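Local coordinates for tail spike protein gp49 (Pseudomonas phage LKA1, PDB 4RU4) that probably cleaves the O-specific polysaccharide of its Pseudomonas host as a lyase, degrading the cell envelope during virus entry, at residues H29-R34 with D53-A58; E482-E487 with A506-R511; D146-Y151 with V196-V201; R232-T237 with K255-N260. One frame throughout, in Å; residues are numbered along the deposited sequence.

Contact 1. Residues H29-R34 with D53-A58. With EDO (1,2-ethanediol), chain C.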
# COMPACT_ATOMS: atom_id res chain seq x y z
N HIS B 29 -38.79 -30.54 -3.46
CA HIS B 29 -40.12 -30.52 -4.05
C HIS B 29 -39.94 -30.81 -5.52
O HIS B 29 -39.75 -29.89 -6.32
CB HIS B 29 -40.79 -29.16 -3.85
CG HIS B 29 -40.88 -28.74 -2.41
ND1 HIS B 29 -41.76 -29.32 -1.53
CD2 HIS B 29 -40.16 -27.84 -1.69
CE1 HIS B 29 -41.60 -28.78 -0.33
NE2 HIS B 29 -40.65 -27.87 -0.40
N PRO B 30 -39.93 -32.10 -5.89
CA PRO B 30 -39.83 -32.41 -7.32
C PRO B 30 -41.09 -31.91 -8.06
O PRO B 30 -42.15 -31.72 -7.46
CB PRO B 30 -39.75 -33.95 -7.33
CG PRO B 30 -40.41 -34.37 -6.04
CD PRO B 30 -40.05 -33.30 -5.04
N LEU B 31 -40.95 -31.67 -9.35
CA LEU B 31 -42.04 -31.22 -10.20
C LEU B 31 -43.24 -32.18 -10.11
O LEU B 31 -44.38 -31.76 -10.25
CB LEU B 31 -41.59 -31.10 -11.66
CG LEU B 31 -40.69 -29.91 -11.98
CD1 LEU B 31 -40.06 -30.11 -13.36
CD2 LEU B 31 -41.48 -28.60 -11.94
N SER B 32 -42.96 -33.46 -9.85
CA SER B 32 -44.03 -34.46 -9.70
C SER B 32 -45.03 -34.11 -8.58
O SER B 32 -46.17 -34.53 -8.63
CB SER B 32 -43.43 -35.85 -9.51
OG SER B 32 -42.53 -35.85 -8.41
N GLU B 33 -44.62 -33.32 -7.60
CA GLU B 33 -45.57 -32.83 -6.60
C GLU B 33 -46.67 -31.97 -7.21
O GLU B 33 -47.75 -31.86 -6.64
CB GLU B 33 -44.86 -32.03 -5.50
CG GLU B 33 -44.08 -32.91 -4.54
CD GLU B 33 -43.43 -32.12 -3.39
OE1 GLU B 33 -43.63 -30.88 -3.31
OE2 GLU B 33 -42.74 -32.76 -2.56
N ARG B 34 -46.41 -31.37 -8.36
CA ARG B 34 -47.37 -30.43 -8.95
C ARG B 34 -47.93 -30.86 -10.28
O ARG B 34 -49.03 -30.46 -10.63
CB ARG B 34 -46.71 -29.07 -9.16
CG ARG B 34 -47.08 -28.09 -8.13
CD ARG B 34 -46.34 -26.79 -8.31
NE ARG B 34 -46.02 -26.30 -6.98
CZ ARG B 34 -45.32 -25.21 -6.73
NH1 ARG B 34 -44.84 -24.46 -7.72
NH2 ARG B 34 -45.10 -24.87 -5.47
N ASP B 53 -36.99 -33.30 -11.41
CA ASP B 53 -36.29 -32.01 -11.22
C ASP B 53 -36.93 -31.21 -10.08
O ASP B 53 -38.15 -31.26 -9.89
CB ASP B 53 -36.36 -31.12 -12.48
CG ASP B 53 -35.48 -31.63 -13.61
OD1 ASP B 53 -34.57 -32.44 -13.35
OD2 ASP B 53 -35.73 -31.20 -14.76
N GLU B 54 -36.13 -30.42 -9.38
CA GLU B 54 -36.64 -29.59 -8.29
C GLU B 54 -37.45 -28.41 -8.82
O GLU B 54 -37.04 -27.73 -9.76
CB GLU B 54 -35.46 -29.06 -7.45
CG GLU B 54 -34.72 -30.15 -6.66
CD GLU B 54 -35.49 -30.65 -5.44
OE1 GLU B 54 -36.48 -30.00 -5.04
OE2 GLU B 54 -35.10 -31.69 -4.87
N ILE B 55 -38.59 -28.16 -8.19
CA ILE B 55 -39.35 -26.95 -8.48
C ILE B 55 -38.49 -25.67 -8.28
O ILE B 55 -38.57 -24.75 -9.09
CB ILE B 55 -40.65 -26.92 -7.62
CG1 ILE B 55 -41.65 -27.96 -8.16
CG2 ILE B 55 -41.25 -25.50 -7.57
CD1 ILE B 55 -42.77 -28.37 -7.17
N ASP B 56 -37.65 -25.63 -7.23
CA ASP B 56 -36.83 -24.44 -6.99
C ASP B 56 -35.89 -24.20 -8.16
O ASP B 56 -35.67 -23.06 -8.56
CB ASP B 56 -36.00 -24.57 -5.71
CG ASP B 56 -36.85 -24.50 -4.44
OD1 ASP B 56 -37.92 -23.86 -4.45
OD2 ASP B 56 -36.43 -25.10 -3.42
N TRP B 57 -35.32 -25.28 -8.70
CA TRP B 57 -34.43 -25.12 -9.84
C TRP B 57 -35.20 -24.63 -11.07
O TRP B 57 -34.80 -23.66 -11.74
CB TRP B 57 -33.68 -26.43 -10.18
CG TRP B 57 -33.03 -26.28 -11.55
CD1 TRP B 57 -31.82 -25.69 -11.83
CD2 TRP B 57 -33.59 -26.66 -12.81
NE1 TRP B 57 -31.59 -25.71 -13.18
CE2 TRP B 57 -32.66 -26.29 -13.81
CE3 TRP B 57 -34.78 -27.28 -13.20
CZ2 TRP B 57 -32.89 -26.52 -15.15
CZ3 TRP B 57 -35.01 -27.52 -14.54
CH2 TRP B 57 -34.07 -27.14 -15.50
N ALA B 58 -36.31 -25.30 -11.36
CA ALA B 58 -37.15 -24.91 -12.50
C ALA B 58 -37.56 -23.43 -12.39
O ALA B 58 -37.47 -22.67 -13.37
CB ALA B 58 -38.39 -25.84 -12.61
C1 EDO C . -45.99 -28.76 -4.06
O1 EDO C . -46.94 -27.93 -4.75
C2 EDO C . -44.85 -27.92 -3.49
O2 EDO C . -45.28 -27.25 -2.30

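Contact 2. Residues E482-E487 with A506-R511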
# COMPACT_ATOMS: atom_id res chain seq x y z
N GLU B 482 24.00 -8.89 -14.09
CA GLU B 482 24.37 -7.47 -14.01
C GLU B 482 24.66 -7.03 -12.58
O GLU B 482 25.41 -6.09 -12.36
CB GLU B 482 23.30 -6.56 -14.61
CG GLU B 482 23.15 -6.70 -16.12
CD GLU B 482 21.95 -5.93 -16.68
OE1 GLU B 482 21.08 -5.44 -15.89
OE2 GLU B 482 21.86 -5.81 -17.92
N TYR B 483 24.04 -7.67 -11.59
CA TYR B 483 24.32 -7.26 -10.21
C TYR B 483 23.96 -8.32 -9.20
O TYR B 483 23.05 -9.13 -9.42
CB TYR B 483 23.58 -5.96 -9.83
CG TYR B 483 22.06 -5.99 -9.97
CD1 TYR B 483 21.25 -6.42 -8.92
CD2 TYR B 483 21.45 -5.58 -11.16
CE1 TYR B 483 19.86 -6.43 -9.05
CE2 TYR B 483 20.07 -5.60 -11.30
CZ TYR B 483 19.28 -6.01 -10.24
OH TYR B 483 17.92 -6.01 -10.37
N LEU B 484 24.67 -8.26 -8.09
CA LEU B 484 24.41 -9.13 -6.96
C LEU B 484 24.63 -8.26 -5.72
O LEU B 484 25.75 -7.92 -5.37
CB LEU B 484 25.39 -10.30 -7.04
CG LEU B 484 25.54 -11.32 -5.93
CD1 LEU B 484 24.19 -11.56 -5.32
CD2 LEU B 484 26.09 -12.61 -6.58
N ILE B 485 23.53 -7.88 -5.07
CA ILE B 485 23.58 -6.81 -4.06
C ILE B 485 22.95 -7.29 -2.76
O ILE B 485 21.83 -7.81 -2.76
CB ILE B 485 22.82 -5.56 -4.58
CG1 ILE B 485 23.63 -4.92 -5.71
CG2 ILE B 485 22.56 -4.54 -3.45
CD1 ILE B 485 22.84 -3.88 -6.55
N VAL B 486 23.71 -7.17 -1.67
CA VAL B 486 23.21 -7.34 -0.30
C VAL B 486 23.52 -6.06 0.48
O VAL B 486 24.66 -5.67 0.55
CB VAL B 486 23.89 -8.55 0.40
CG1 VAL B 486 23.43 -8.67 1.85
CG2 VAL B 486 23.57 -9.83 -0.34
N GLU B 487 22.51 -5.41 1.07
CA GLU B 487 22.72 -4.09 1.64
C GLU B 487 21.66 -3.74 2.68
O GLU B 487 20.51 -4.16 2.57
CB GLU B 487 22.70 -3.01 0.55
CG GLU B 487 21.35 -2.95 -0.22
CD GLU B 487 21.33 -1.93 -1.36
OE1 GLU B 487 22.41 -1.38 -1.70
OE2 GLU B 487 20.22 -1.67 -1.91
N ALA B 506 29.61 -16.07 -8.87
CA ALA B 506 30.83 -15.70 -8.14
C ALA B 506 31.56 -14.53 -8.81
O ALA B 506 32.23 -13.77 -8.14
CB ALA B 506 31.78 -16.91 -7.99
N SER B 507 31.40 -14.39 -10.13
CA SER B 507 32.10 -13.35 -10.87
C SER B 507 31.22 -12.13 -11.19
O SER B 507 31.63 -11.24 -11.92
CB SER B 507 32.72 -13.93 -12.15
OG SER B 507 31.75 -14.64 -12.89
N ALA B 508 30.01 -12.11 -10.65
CA ALA B 508 29.07 -11.01 -10.88
C ALA B 508 29.54 -9.73 -10.21
O ALA B 508 30.26 -9.79 -9.21
CB ALA B 508 27.70 -11.39 -10.33
N PRO B 509 29.15 -8.55 -10.73
CA PRO B 509 29.48 -7.32 -9.99
C PRO B 509 28.71 -7.33 -8.66
O PRO B 509 27.48 -7.38 -8.69
CB PRO B 509 28.93 -6.22 -10.89
CG PRO B 509 28.79 -6.86 -12.26
CD PRO B 509 28.38 -8.27 -11.95
N MET B 510 29.43 -7.26 -7.54
CA MET B 510 28.83 -7.40 -6.23
C MET B 510 28.87 -6.12 -5.44
O MET B 510 29.83 -5.37 -5.54
CB MET B 510 29.61 -8.42 -5.40
CG MET B 510 29.44 -9.84 -5.85
SD MET B 510 30.49 -10.86 -4.81
CE MET B 510 30.16 -12.45 -5.57
N ARG B 511 27.83 -5.90 -4.63
CA ARG B 511 27.86 -4.95 -3.53
C ARG B 511 27.57 -5.70 -2.23
O ARG B 511 26.56 -6.40 -2.14
CB ARG B 511 26.84 -3.82 -3.76
CG ARG B 511 26.90 -2.71 -2.74
CD ARG B 511 25.77 -1.70 -2.93
NE ARG B 511 25.67 -1.25 -4.29
CZ ARG B 511 24.53 -0.96 -4.93
NH1 ARG B 511 23.34 -0.99 -4.33
NH2 ARG B 511 24.62 -0.58 -6.18
O HOH W 1 20.12 -1.50 -4.63

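Contact 3. Residues D146-Y151 with V196-V201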
# COMPACT_ATOMS: atom_id res chain seq x y z
N ASP B 146 -15.19 -1.41 -27.23
CA ASP B 146 -15.30 -2.85 -27.45
C ASP B 146 -14.03 -3.56 -26.97
O ASP B 146 -12.98 -2.94 -26.85
CB ASP B 146 -15.55 -3.20 -28.93
CG ASP B 146 -17.01 -3.00 -29.37
OD1 ASP B 146 -17.90 -2.73 -28.54
OD2 ASP B 146 -17.27 -3.15 -30.58
N VAL B 147 -14.14 -4.85 -26.70
CA VAL B 147 -13.00 -5.65 -26.21
C VAL B 147 -12.74 -6.83 -27.12
O VAL B 147 -13.68 -7.52 -27.54
CB VAL B 147 -13.24 -6.13 -24.76
CG1 VAL B 147 -12.13 -7.10 -24.28
CG2 VAL B 147 -13.35 -4.91 -23.84
N PHE B 148 -11.48 -7.04 -27.47
CA PHE B 148 -11.12 -8.21 -28.25
C PHE B 148 -9.89 -8.88 -27.69
O PHE B 148 -9.12 -8.27 -26.94
CB PHE B 148 -10.98 -7.89 -29.75
CG PHE B 148 -9.85 -6.92 -30.10
CD1 PHE B 148 -8.58 -7.39 -30.37
CD2 PHE B 148 -10.11 -5.55 -30.23
CE1 PHE B 148 -7.57 -6.53 -30.73
CE2 PHE B 148 -9.09 -4.67 -30.58
CZ PHE B 148 -7.82 -5.17 -30.84
N ILE B 149 -9.73 -10.15 -28.06
CA ILE B 149 -8.59 -10.95 -27.66
C ILE B 149 -7.76 -11.31 -28.89
O ILE B 149 -8.28 -11.83 -29.89
CB ILE B 149 -9.05 -12.29 -27.04
CG1 ILE B 149 -9.79 -12.05 -25.73
CG2 ILE B 149 -7.82 -13.21 -26.80
CD1 ILE B 149 -10.56 -13.29 -25.23
N ILE B 150 -6.47 -10.99 -28.83
CA ILE B 150 -5.51 -11.54 -29.78
C ILE B 150 -5.07 -12.88 -29.20
O ILE B 150 -4.67 -12.93 -28.03
CB ILE B 150 -4.30 -10.61 -29.89
CG1 ILE B 150 -4.76 -9.22 -30.35
CG2 ILE B 150 -3.20 -11.24 -30.78
CD1 ILE B 150 -3.65 -8.15 -30.35
N TYR B 151 -5.14 -13.95 -29.99
CA TYR B 151 -4.82 -15.29 -29.48
C TYR B 151 -3.88 -16.04 -30.41
O TYR B 151 -4.12 -16.12 -31.61
CB TYR B 151 -6.11 -16.10 -29.33
CG TYR B 151 -5.92 -17.57 -29.01
CD1 TYR B 151 -5.31 -17.98 -27.83
CD2 TYR B 151 -6.41 -18.55 -29.88
CE1 TYR B 151 -5.13 -19.32 -27.53
CE2 TYR B 151 -6.26 -19.91 -29.59
CZ TYR B 151 -5.63 -20.28 -28.41
OH TYR B 151 -5.47 -21.60 -28.11
N VAL B 196 -1.74 -15.46 -35.29
CA VAL B 196 -2.78 -15.16 -34.30
C VAL B 196 -4.18 -15.14 -34.91
O VAL B 196 -4.35 -14.83 -36.09
CB VAL B 196 -2.50 -13.83 -33.53
CG1 VAL B 196 -1.35 -14.01 -32.51
CG2 VAL B 196 -2.16 -12.69 -34.49
N ALA B 197 -5.17 -15.52 -34.10
CA ALA B 197 -6.57 -15.39 -34.45
C ALA B 197 -7.16 -14.37 -33.47
O ALA B 197 -6.81 -14.37 -32.29
CB ALA B 197 -7.29 -16.72 -34.28
N ILE B 198 -8.04 -13.51 -33.98
CA ILE B 198 -8.58 -12.39 -33.21
C ILE B 198 -10.07 -12.65 -32.98
O ILE B 198 -10.78 -13.12 -33.88
CB ILE B 198 -8.39 -11.03 -33.96
CG1 ILE B 198 -7.04 -10.98 -34.69
CG2 ILE B 198 -8.55 -9.82 -32.99
CD1 ILE B 198 -5.78 -11.24 -33.77
N TYR B 199 -10.55 -12.32 -31.78
CA TYR B 199 -11.92 -12.61 -31.38
C TYR B 199 -12.46 -11.45 -30.59
O TYR B 199 -11.82 -10.98 -29.64
CB TYR B 199 -11.92 -13.81 -30.42
CG TYR B 199 -11.46 -15.09 -31.08
CD1 TYR B 199 -12.36 -15.86 -31.82
CD2 TYR B 199 -10.15 -15.52 -30.96
CE1 TYR B 199 -11.96 -17.03 -32.42
CE2 TYR B 199 -9.73 -16.70 -31.57
CZ TYR B 199 -10.64 -17.45 -32.30
OH TYR B 199 -10.25 -18.62 -32.89
N LYS B 200 -13.68 -11.04 -30.94
CA LYS B 200 -14.41 -10.04 -30.20
C LYS B 200 -15.04 -10.72 -28.98
O LYS B 200 -15.56 -11.84 -29.08
CB LYS B 200 -15.55 -9.47 -31.06
CG LYS B 200 -16.25 -8.26 -30.43
CD LYS B 200 -17.23 -7.64 -31.44
CE LYS B 200 -18.07 -6.53 -30.83
NZ LYS B 200 -19.02 -5.96 -31.86
N VAL B 201 -15.01 -10.04 -27.84
CA VAL B 201 -15.68 -10.61 -26.68
C VAL B 201 -17.08 -10.04 -26.60
O VAL B 201 -17.27 -8.85 -26.37
CB VAL B 201 -14.90 -10.36 -25.38
CG1 VAL B 201 -15.61 -11.01 -24.21
CG2 VAL B 201 -13.49 -10.91 -25.52
O HOH W 2 -19.69 -3.33 -31.45
O HOH W 3 -16.79 -6.08 -27.00

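Contact 4. Residues R232-T237 with K255-N260. With EDO (1,2-ethanediol), chain S.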
# COMPACT_ATOMS: atom_id res chain seq x y z
N ARG B 232 -19.35 -8.78 -12.42
CA ARG B 232 -19.26 -8.29 -11.05
C ARG B 232 -19.79 -9.34 -10.10
O ARG B 232 -20.88 -9.90 -10.32
CB ARG B 232 -20.10 -7.02 -10.93
CG ARG B 232 -19.55 -5.83 -11.74
CD ARG B 232 -18.25 -5.38 -11.12
NE ARG B 232 -17.59 -4.27 -11.82
CZ ARG B 232 -16.63 -4.41 -12.73
NH1 ARG B 232 -16.25 -5.64 -13.11
NH2 ARG B 232 -16.07 -3.33 -13.29
N VAL B 233 -19.02 -9.67 -9.06
CA VAL B 233 -19.50 -10.56 -7.98
C VAL B 233 -19.24 -9.81 -6.68
O VAL B 233 -18.10 -9.36 -6.44
CB VAL B 233 -18.75 -11.91 -7.97
CG1 VAL B 233 -19.24 -12.80 -6.80
CG2 VAL B 233 -18.90 -12.64 -9.31
N ASP B 234 -20.27 -9.60 -5.86
CA ASP B 234 -20.10 -8.74 -4.69
C ASP B 234 -20.94 -9.29 -3.55
O ASP B 234 -22.06 -9.76 -3.76
CB ASP B 234 -20.53 -7.31 -5.01
CG ASP B 234 -20.42 -6.38 -3.81
OD1 ASP B 234 -19.33 -6.31 -3.20
OD2 ASP B 234 -21.44 -5.76 -3.45
N ASP B 235 -20.36 -9.29 -2.35
CA ASP B 235 -21.10 -9.64 -1.15
C ASP B 235 -21.67 -11.07 -1.26
O ASP B 235 -22.80 -11.31 -0.89
CB ASP B 235 -22.21 -8.58 -0.95
CG ASP B 235 -22.93 -8.72 0.37
OD1 ASP B 235 -22.30 -9.16 1.36
OD2 ASP B 235 -24.14 -8.37 0.42
N VAL B 236 -20.89 -12.02 -1.78
CA VAL B 236 -21.38 -13.39 -1.84
C VAL B 236 -20.67 -14.27 -0.84
O VAL B 236 -19.52 -14.02 -0.45
CB VAL B 236 -21.33 -14.05 -3.25
CG1 VAL B 236 -22.07 -13.20 -4.30
CG2 VAL B 236 -19.90 -14.36 -3.66
N THR B 237 -21.36 -15.32 -0.42
CA THR B 237 -20.75 -16.35 0.39
C THR B 237 -20.78 -17.65 -0.40
O THR B 237 -21.83 -18.03 -0.89
CB THR B 237 -21.49 -16.50 1.74
OG1 THR B 237 -21.44 -15.26 2.44
CG2 THR B 237 -20.81 -17.58 2.60
N LYS B 255 -14.37 -8.49 -11.47
CA LYS B 255 -14.10 -8.08 -10.10
C LYS B 255 -14.95 -8.87 -9.11
O LYS B 255 -16.18 -8.90 -9.25
CB LYS B 255 -14.34 -6.58 -9.92
CG LYS B 255 -13.29 -5.69 -10.60
CD LYS B 255 -13.47 -4.21 -10.21
CE LYS B 255 -12.30 -3.39 -10.73
NZ LYS B 255 -12.73 -2.48 -11.80
N ILE B 256 -14.31 -9.48 -8.11
CA ILE B 256 -15.05 -10.05 -6.99
C ILE B 256 -14.67 -9.27 -5.74
O ILE B 256 -13.48 -9.10 -5.44
CB ILE B 256 -14.80 -11.54 -6.79
CG1 ILE B 256 -15.53 -12.03 -5.52
CG2 ILE B 256 -13.29 -11.87 -6.68
CD1 ILE B 256 -15.75 -13.55 -5.51
N THR B 257 -15.68 -8.79 -5.01
CA THR B 257 -15.43 -7.89 -3.88
C THR B 257 -16.25 -8.31 -2.64
O THR B 257 -17.35 -8.86 -2.77
CB THR B 257 -15.83 -6.44 -4.23
OG1 THR B 257 -17.16 -6.44 -4.80
CG2 THR B 257 -14.84 -5.85 -5.26
N ASN B 258 -15.72 -8.02 -1.45
CA ASN B 258 -16.53 -8.17 -0.22
C ASN B 258 -17.16 -9.57 -0.02
O ASN B 258 -18.27 -9.70 0.53
CB ASN B 258 -17.61 -7.09 -0.21
CG ASN B 258 -17.06 -5.72 -0.63
OD1 ASN B 258 -16.04 -5.28 -0.11
ND2 ASN B 258 -17.72 -5.06 -1.60
N SER B 259 -16.45 -10.61 -0.45
CA SER B 259 -17.03 -11.95 -0.49
C SER B 259 -16.26 -12.94 0.40
O SER B 259 -15.08 -12.75 0.66
CB SER B 259 -17.09 -12.46 -1.95
OG SER B 259 -17.89 -11.55 -2.70
N ASN B 260 -16.95 -13.98 0.84
CA ASN B 260 -16.32 -15.02 1.66
C ASN B 260 -16.42 -16.32 0.89
O ASN B 260 -17.51 -16.83 0.68
CB ASN B 260 -16.99 -15.15 3.03
CG ASN B 260 -16.52 -14.07 4.01
OD1 ASN B 260 -16.16 -12.97 3.60
ND2 ASN B 260 -16.50 -14.38 5.31
C1 EDO S . -19.47 -12.18 2.47
O1 EDO S . -18.73 -11.05 2.92
C2 EDO S . -20.81 -12.22 3.16
O2 EDO S . -21.36 -10.91 3.12
O HOH W 4 -15.04 -0.92 -11.21
O HOH W 5 -20.02 -8.20 2.47

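Contact 1. Residues H29-R34 with D53-A58
The side chain of Ile55 lies over the backbone of His29 and Pro30 and reaches the flat end of Arg34. Its CD1 is 3.4 Å from Pro30 O, and it also meets His29 CB and one face of the Arg34 guanidinium, offset toward the rim. Ile55 and Arg34 cross at about a right angle, and Ile55 CG2 approaches Arg34 NH1 at 3.7 Å. Leu31 crosses Ile55 at a slant, its CD2 packing on Ile55 CG1 (3.8 Å) and on Ala58 CB, and its CD1 lies beside Asp53 CB.

Two backbone bonds and one side-chain bond join the segments, whose backbones meet at a single bridge between Pro30 and Glu54. Ile55 N donates to His29 O at 2.8 Å and 173°, and Leu31 N to Asp53 O. Glu54, folded back at chi2 (-75°), offers the syn side of OE1 to His29 N at 2.9 Å, with OE2 held by Ser28. Also the N-cap residue of helix 55-65, Glu54 fastens the loop before helix 38-44 to that helix start. His29 ND1 donates to Glu33 OE1 at 3.0 Å, the oxygen lying near the imidazole plane, and NE2 binds Asp25. Arg34 NE hydrogen-bonds O1 of an ethanediol probably from the crystallisation liquor, and its NH1 binds Gly21 O.

With both ring nitrogens bonded to carboxylates, the imidazole has its rotation fixed, and nearby acidic groups would tend to favour its protonated form.

Contact 2. Residues E482-E487 with A506-R511
Arg511 has CG anti to its backbone N (chi1 -175°) and a bend at chi3 (-49°) that sets NE, beyond which NH1 reaches Glu487. Glu487 meets it with CG set between its own backbone N and carbonyl carbon (chi1 60°), the rest of the chain extended. The two side chains form a salt bridge, Arg511 NH1 to Glu487 OE1 at 2.8 Å. The oxygen lies close to the guanidinium plane, whereas NH1 stands above the carboxylate plane. Water 1 donates to Glu487 OE2, which Ser457 OG also binds, and holds NH1 only weakly. Ile485 lies beside Arg511, pointing the same way, and covers one guanidinium face with CD1, 3.7 Å from Arg511 CZ.

The backbones run parallel, as between successive coils of the pectin lyase-like beta-helix to which strand 484-487 belongs; strand 510-522 continues out of it toward the C-terminal part of the chain. Leu484 N donates to Pro509 O, Arg511 N returns a bond to Leu484 O (3.0 Å), and Val486 N closes on Arg511 O at 3.0 Å. Leu484 and Met510 share the other face of the sheet from Ile485 and Arg511, side by side with their CG atoms 4.2 Å apart, and Leu484 CB also meets Ala508 CB. At the start of the contact the ring of Pro509 rests against the Glu482 carbonyl, Pro509 CG lying 3.5 Å from Glu482 O.

Beyond these segments Arg511 NH2 pairs with the C-terminal carboxylate of Val602 and donates to Leu489 O of the second subunit, on which Ile485 and Glu487 also pack.

Contact 3. Residues D146-Y151 with V196-V201
Ile198 lies side by side with Phe148 and Ile150 of strand 147-151. Its CB stands 4.1 Å from Ile149 O; the CG2 branch touches Phe148 CD1 at 3.6 Å, obliquely to the ring; and CD1, on the other branch, ends 3.9 Å from Ile150 CG2. A chi1 of -38° turns CG1, the root of that second branch, away from a fully staggered setting. Ile150 CG2 is shared with Val196 CG1.

On the opposite face Ile149 CD1 packs on Val201 CG2 (3.8 Å), and the rings of Tyr151 and Tyr199 touch obliquely. Backbone bonds join the strands at the pairs Ile149-Tyr199 and Tyr151-Ala197; Ile149 N to Tyr199 O is short, 2.7 Å. Val201 N extends the series to Val147 O.

At the end by Asp146, Lys200 stretches out fully, and its NZ forms a long salt bridge of 3.5 Å with Asp146 OD2. Water 2 bridges the two charges, while Val143 N also holds the carboxylate and Asn141 O the ammonium.

Strand 168-177 borders 147-151 and strand 113-120 borders 197-202, a four-strand antiparallel setting with Ile149, Tyr199 and Val201 all touching Leu118 of strand 113-120, as expected of an Ig-like domain.

Contact 4. Residues R232-T237 with K255-N260
Lys255 runs beside Arg232, its CD lying 4.0 Å from Arg232 CZ over the centre of the guanidinium face; on the opposite face of the sheet Val233 CG1 packs on Ile256 CD1 at 3.8 Å.

Backbone bonds form a parallel ladder. Val233 N reaches Lys255 O, Thr257 N reaches Val233 O, and Asp235 N reaches Thr257 O. Asp235 and Asn258 both adopt left-handed backbone angles, so the two chains turn a corner together, after which Asn260 N bonds Val236 O. Such stacked corners belong to the parallel beta-helix of pectin lyase-like proteins.

Side-chain bonds bind the corner. Asp234 OD1 takes Thr257 OG1 at 2.7 Å, on its anti side, and Asn258 ND2 at 2.6 Å, nearly in line with its C-O bond; the carboxylate and amide planes are 77° apart. Ser259 OG, placed beside its own backbone N (chi1 -59°), accepts from Val236 N at 3.2 Å and gives its proton to Thr257 O at 2.7 Å, from above that carbonyl plane.

Among the charges, Arg232 NH2 and Lys255 NZ stand 3.8 Å apart, each salt-bridged to Asp253. Asn260 ND2 bonds Asp253 of the third subunit.

Asp253, paired with both cations, would offset much of the repulsion between Arg232 and Lys255, consistent with their lying side by side next to the second subunit.

In the fold
Along the chain the order is contact 1, contact 3, contact 4, contact 2, each closing before the next opens. Contact 1, at helix 55-65 near the N-terminal end, and contact 2, at strands 484-487 and 510-522, lie on opposite sides of the chain's centre, their own centres about 70 Å apart. Contact 4 is an early step of the beta-helix and contact 2 a late one, about 45 Å away between centres; both border the second subunit. Contact 3 lies in the Ig-like region; it precedes contact 4 along the chain and is about 27 Å from it between centres. The elongated spike thus joins an N-terminal part with two short helices, a side domain and long parallel coils within a trimer.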